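PDB 3TG9: penicillin-binding protein from Bacillus halodurans, which probably reacts with beta-lactams or peptidoglycan peptides through an active-site serine, as in other serine beta-lactamase-family proteins, and is probably associated with the membrane. Local coordinates for residues 263-268 and 274-279. Residues are numbered along the deposited sequence; the frame is centred on the assembly and turned at random.
Sequences VHCEDD and GVWIKQ
Asp-268, in the turn that follows strand 263-266, and Gln-279, at the end of strand 276-279, bring their CA atoms to 5.2 Å at the margin of the antiparallel sheet characteristic of the beta-lactamase and penicillin-binding protein fold. Strand 269-271 lies between the two strands in the sheet order, and the case illustrates how the turn after an outer strand can reach past the intervening strand to the one beyond. The one hydrogen bond between 263-268 and 274-279 runs from Gln-279 N to Asp-268 O at 3.0 Å; it is nearly straight (173°) and approaches in the carbonyl plane. The same oxygen receives a CA-H...O contact from Lys-278 CA at 3.5 Å, so two neighbouring residues of the strand converge on one acceptor.

Side chains extend this meeting. The aliphatic part of Lys-278 packs against Asp-268, CD lying 3.8 Å from CB. Bends at chi2 and chi3 fold the lysine chain back, and its NZ forms a salt bridge with Asp-269, while Asp-268 OD2 accepts a hydrogen bond from Gln-280. The carboxylate is thus held by the residue just beyond Gln-279.

Within 263-268, His-264 NE2 donates to Asp-267 O at 2.7 Å, reaching the oxygen from above the carbonyl plane; the bond is bent (133°), with the oxygen also tilted from the imidazole plane, and it links the strand to the turn just before Asp-268. A classic beta bulge sets Cys-265 and Glu-266 together opposite Asp-269 of the next strand. Farther along, Trp-276, whose indole also meets Tyr-271 edge-to-face, receives a sulfur-aromatic contact. With Cys-265 SG beside its own backbone N (chi1 -41°), the sulfur approaches the six-membered ring obliquely and lies 3.6 Å from Trp-276 CZ3.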
ATOM      1  N   VAL B 263     -34.231   7.800 -15.740  1.00 40.21           N
ATOM      2  CA  VAL B 263     -34.719   7.953 -14.378  1.00 40.53           C
ATOM      3  C   VAL B 263     -34.666   9.418 -14.002  1.00 40.72           C
ATOM      4  O   VAL B 263     -33.729  10.126 -14.381  1.00 39.55           O
ATOM      5  CB  VAL B 263     -33.852   7.162 -13.364  1.00 43.06           C
ATOM      6  CG1 VAL B 263     -34.437   7.267 -11.960  1.00 42.53           C
ATOM      7  CG2 VAL B 263     -33.727   5.712 -13.781  1.00 39.87           C
ATOM      8  N   HIS B 264     -35.679   9.875 -13.277  1.00 39.43           N
ATOM      9  CA  HIS B 264     -35.620  11.178 -12.645  1.00 38.60           C
ATOM     10  C   HIS B 264     -35.333  10.947 -11.172  1.00 43.12           C
ATOM     11  O   HIS B 264     -36.090  10.248 -10.503  1.00 48.35           O
ATOM     12  CB  HIS B 264     -36.938  11.925 -12.824  1.00 45.61           C
ATOM     13  CG  HIS B 264     -36.938  13.299 -12.231  1.00 47.22           C
ATOM     14  ND1 HIS B 264     -38.087  14.048 -12.082  1.00 49.67           N
ATOM     15  CD2 HIS B 264     -35.928  14.059 -11.740  1.00 44.14           C
ATOM     16  CE1 HIS B 264     -37.781  15.214 -11.536  1.00 52.57           C
ATOM     17  NE2 HIS B 264     -36.479  15.243 -11.317  1.00 44.25           N
ATOM     18  N   CYS B 265     -34.243  11.520 -10.668  1.00 39.37           N
ATOM     19  CA  CYS B 265     -33.855  11.305  -9.276  1.00 40.82           C
ATOM     20  C   CYS B 265     -34.450  12.353  -8.340  1.00 48.39           C
ATOM     21  O   CYS B 265     -35.092  12.016  -7.339  1.00 55.36           O
ATOM     22  CB  CYS B 265     -32.338  11.306  -9.146  1.00 36.15           C
ATOM     23  SG  CYS B 265     -31.547  10.434 -10.479  1.00 38.43           S
ATOM     24  N   GLU B 266     -34.216  13.622  -8.662  1.00 46.91           N
ATOM     25  CA  GLU B 266     -34.805  14.731  -7.925  1.00 49.13           C
ATOM     26  C   GLU B 266     -34.508  16.034  -8.639  1.00 45.25           C
ATOM     27  O   GLU B 266     -33.414  16.225  -9.168  1.00 44.05           O
ATOM     28  CB  GLU B 266     -34.260  14.793  -6.499  1.00 54.75           C
ATOM     29  CG  GLU B 266     -32.866  15.387  -6.389  1.00 58.01           C
ATOM     30  CD  GLU B 266     -32.566  15.922  -4.992  1.00 73.68           C
ATOM     31  OE1 GLU B 266     -31.512  16.578  -4.819  1.00 74.75           O
ATOM     32  OE2 GLU B 266     -33.383  15.691  -4.067  1.00 68.65           O
ATOM     33  N   ASP B 267     -35.490  16.924  -8.667  1.00 47.62           N
ATOM     34  CA  ASP B 267     -35.285  18.248  -9.229  1.00 46.76           C
ATOM     35  C   ASP B 267     -34.740  18.169 -10.651  1.00 43.81           C
ATOM     36  O   ASP B 267     -35.419  17.680 -11.552  1.00 45.66           O
ATOM     37  CB  ASP B 267     -34.324  19.039  -8.341  1.00 49.96           C
ATOM     38  CG  ASP B 267     -34.798  19.126  -6.903  1.00 54.02           C
ATOM     39  OD1 ASP B 267     -36.008  19.364  -6.695  1.00 50.04           O
ATOM     40  OD2 ASP B 267     -33.963  18.958  -5.986  1.00 56.84           O
ATOM     41  N   ASP B 268     -33.507  18.639 -10.830  1.00 41.43           N
ATOM     42  CA  ASP B 268     -32.882  18.748 -12.145  1.00 41.32           C
ATOM     43  C   ASP B 268     -32.047  17.529 -12.493  1.00 40.10           C
ATOM     44  O   ASP B 268     -31.523  17.429 -13.600  1.00 35.54           O
ATOM     45  CB  ASP B 268     -31.985  19.982 -12.203  1.00 41.14           C
ATOM     46  CG  ASP B 268     -32.771  21.255 -12.390  1.00 52.47           C
ATOM     47  OD1 ASP B 268     -33.998  21.163 -12.631  1.00 48.39           O
ATOM     48  OD2 ASP B 268     -32.163  22.347 -12.301  1.00 59.49           O
ATOM     49  N   GLY B 274     -25.487   4.832 -16.675  1.00 29.97           N
ATOM     50  CA  GLY B 274     -24.171   5.013 -16.089  1.00 31.35           C
ATOM     51  C   GLY B 274     -23.646   6.432 -16.174  1.00 32.05           C
ATOM     52  O   GLY B 274     -22.437   6.662 -16.066  1.00 27.56           O
ATOM     53  N   VAL B 275     -24.551   7.389 -16.354  1.00 31.90           N
ATOM     54  CA  VAL B 275     -24.157   8.788 -16.456  1.00 30.84           C
ATOM     55  C   VAL B 275     -25.240   9.652 -15.789  1.00 31.39           C
ATOM     56  O   VAL B 275     -26.408   9.261 -15.762  1.00 32.76           O
ATOM     57  CB  VAL B 275     -23.937   9.178 -17.941  1.00 27.46           C
ATOM     58  CG1 VAL B 275     -25.244   9.077 -18.716  1.00 30.58           C
ATOM     59  CG2 VAL B 275     -23.327  10.570 -18.066  1.00 25.24           C
ATOM     60  N   TRP B 276     -24.851  10.797 -15.226  1.00 29.41           N
ATOM     61  CA  TRP B 276     -25.810  11.758 -14.669  1.00 28.64           C
ATOM     62  C   TRP B 276     -26.225  12.779 -15.723  1.00 31.11           C
ATOM     63  O   TRP B 276     -25.435  13.143 -16.598  1.00 28.10           O
ATOM     64  CB  TRP B 276     -25.214  12.506 -13.475  1.00 26.79           C
ATOM     65  CG  TRP B 276     -25.012  11.666 -12.246  1.00 29.26           C
ATOM     66  CD1 TRP B 276     -23.848  11.097 -11.821  1.00 28.52           C
ATOM     67  CD2 TRP B 276     -26.007  11.307 -11.282  1.00 26.42           C
ATOM     68  NE1 TRP B 276     -24.053  10.410 -10.646  1.00 31.75           N
ATOM     69  CE2 TRP B 276     -25.374  10.525 -10.297  1.00 32.79           C
ATOM     70  CE3 TRP B 276     -27.370  11.583 -11.155  1.00 26.74           C
ATOM     71  CZ2 TRP B 276     -26.064  10.003  -9.198  1.00 32.36           C
ATOM     72  CZ3 TRP B 276     -28.054  11.066 -10.069  1.00 26.69           C
ATOM     73  CH2 TRP B 276     -27.400  10.287  -9.103  1.00 28.71           C
ATOM     74  N   ILE B 277     -27.468  13.243 -15.636  1.00 31.94           N
ATOM     75  CA  ILE B 277     -27.979  14.234 -16.581  1.00 31.39           C
ATOM     76  C   ILE B 277     -28.575  15.440 -15.864  1.00 31.41           C
ATOM     77  O   ILE B 277     -29.386  15.298 -14.946  1.00 30.71           O
ATOM     78  CB  ILE B 277     -29.040  13.628 -17.506  1.00 32.38           C
ATOM     79  CG1 ILE B 277     -28.451  12.444 -18.267  1.00 32.02           C
ATOM     80  CG2 ILE B 277     -29.590  14.686 -18.477  1.00 29.94           C
ATOM     81  CD1 ILE B 277     -29.476  11.634 -19.012  1.00 34.54           C
ATOM     82  N   LYS B 278     -28.157  16.629 -16.277  1.00 28.59           N
ATOM     83  CA  LYS B 278     -28.709  17.850 -15.720  1.00 29.99           C
ATOM     84  C   LYS B 278     -29.668  18.432 -16.737  1.00 31.31           C
ATOM     85  O   LYS B 278     -29.269  18.789 -17.844  1.00 28.89           O
ATOM     86  CB  LYS B 278     -27.605  18.848 -15.396  1.00 32.95           C
ATOM     87  CG  LYS B 278     -28.071  20.031 -14.566  1.00 33.12           C
ATOM     88  CD  LYS B 278     -28.278  19.625 -13.108  1.00 33.24           C
ATOM     89  CE  LYS B 278     -27.004  19.003 -12.547  1.00 35.36           C
ATOM     90  NZ  LYS B 278     -27.004  19.018 -11.063  1.00 38.08           N
ATOM     91  N   GLN B 279     -30.940  18.501 -16.363  1.00 33.04           N
ATOM     92  CA  GLN B 279     -31.979  18.997 -17.260  1.00 34.98           C
ATOM     93  C   GLN B 279     -32.860  20.012 -16.545  1.00 38.65           C
ATOM     94  O   GLN B 279     -33.545  19.686 -15.571  1.00 37.97           O
ATOM     95  CB  GLN B 279     -32.833  17.839 -17.766  1.00 32.93           C
ATOM     96  CG  GLN B 279     -33.827  18.226 -18.839  1.00 38.10           C
ATOM     97  CD  GLN B 279     -34.802  17.108 -19.134  1.00 41.35           C
ATOM     98  OE1 GLN B 279     -34.590  16.312 -20.042  1.00 44.38           O
ATOM     99  NE2 GLN B 279     -35.868  17.029 -18.348  1.00 48.72           N
TER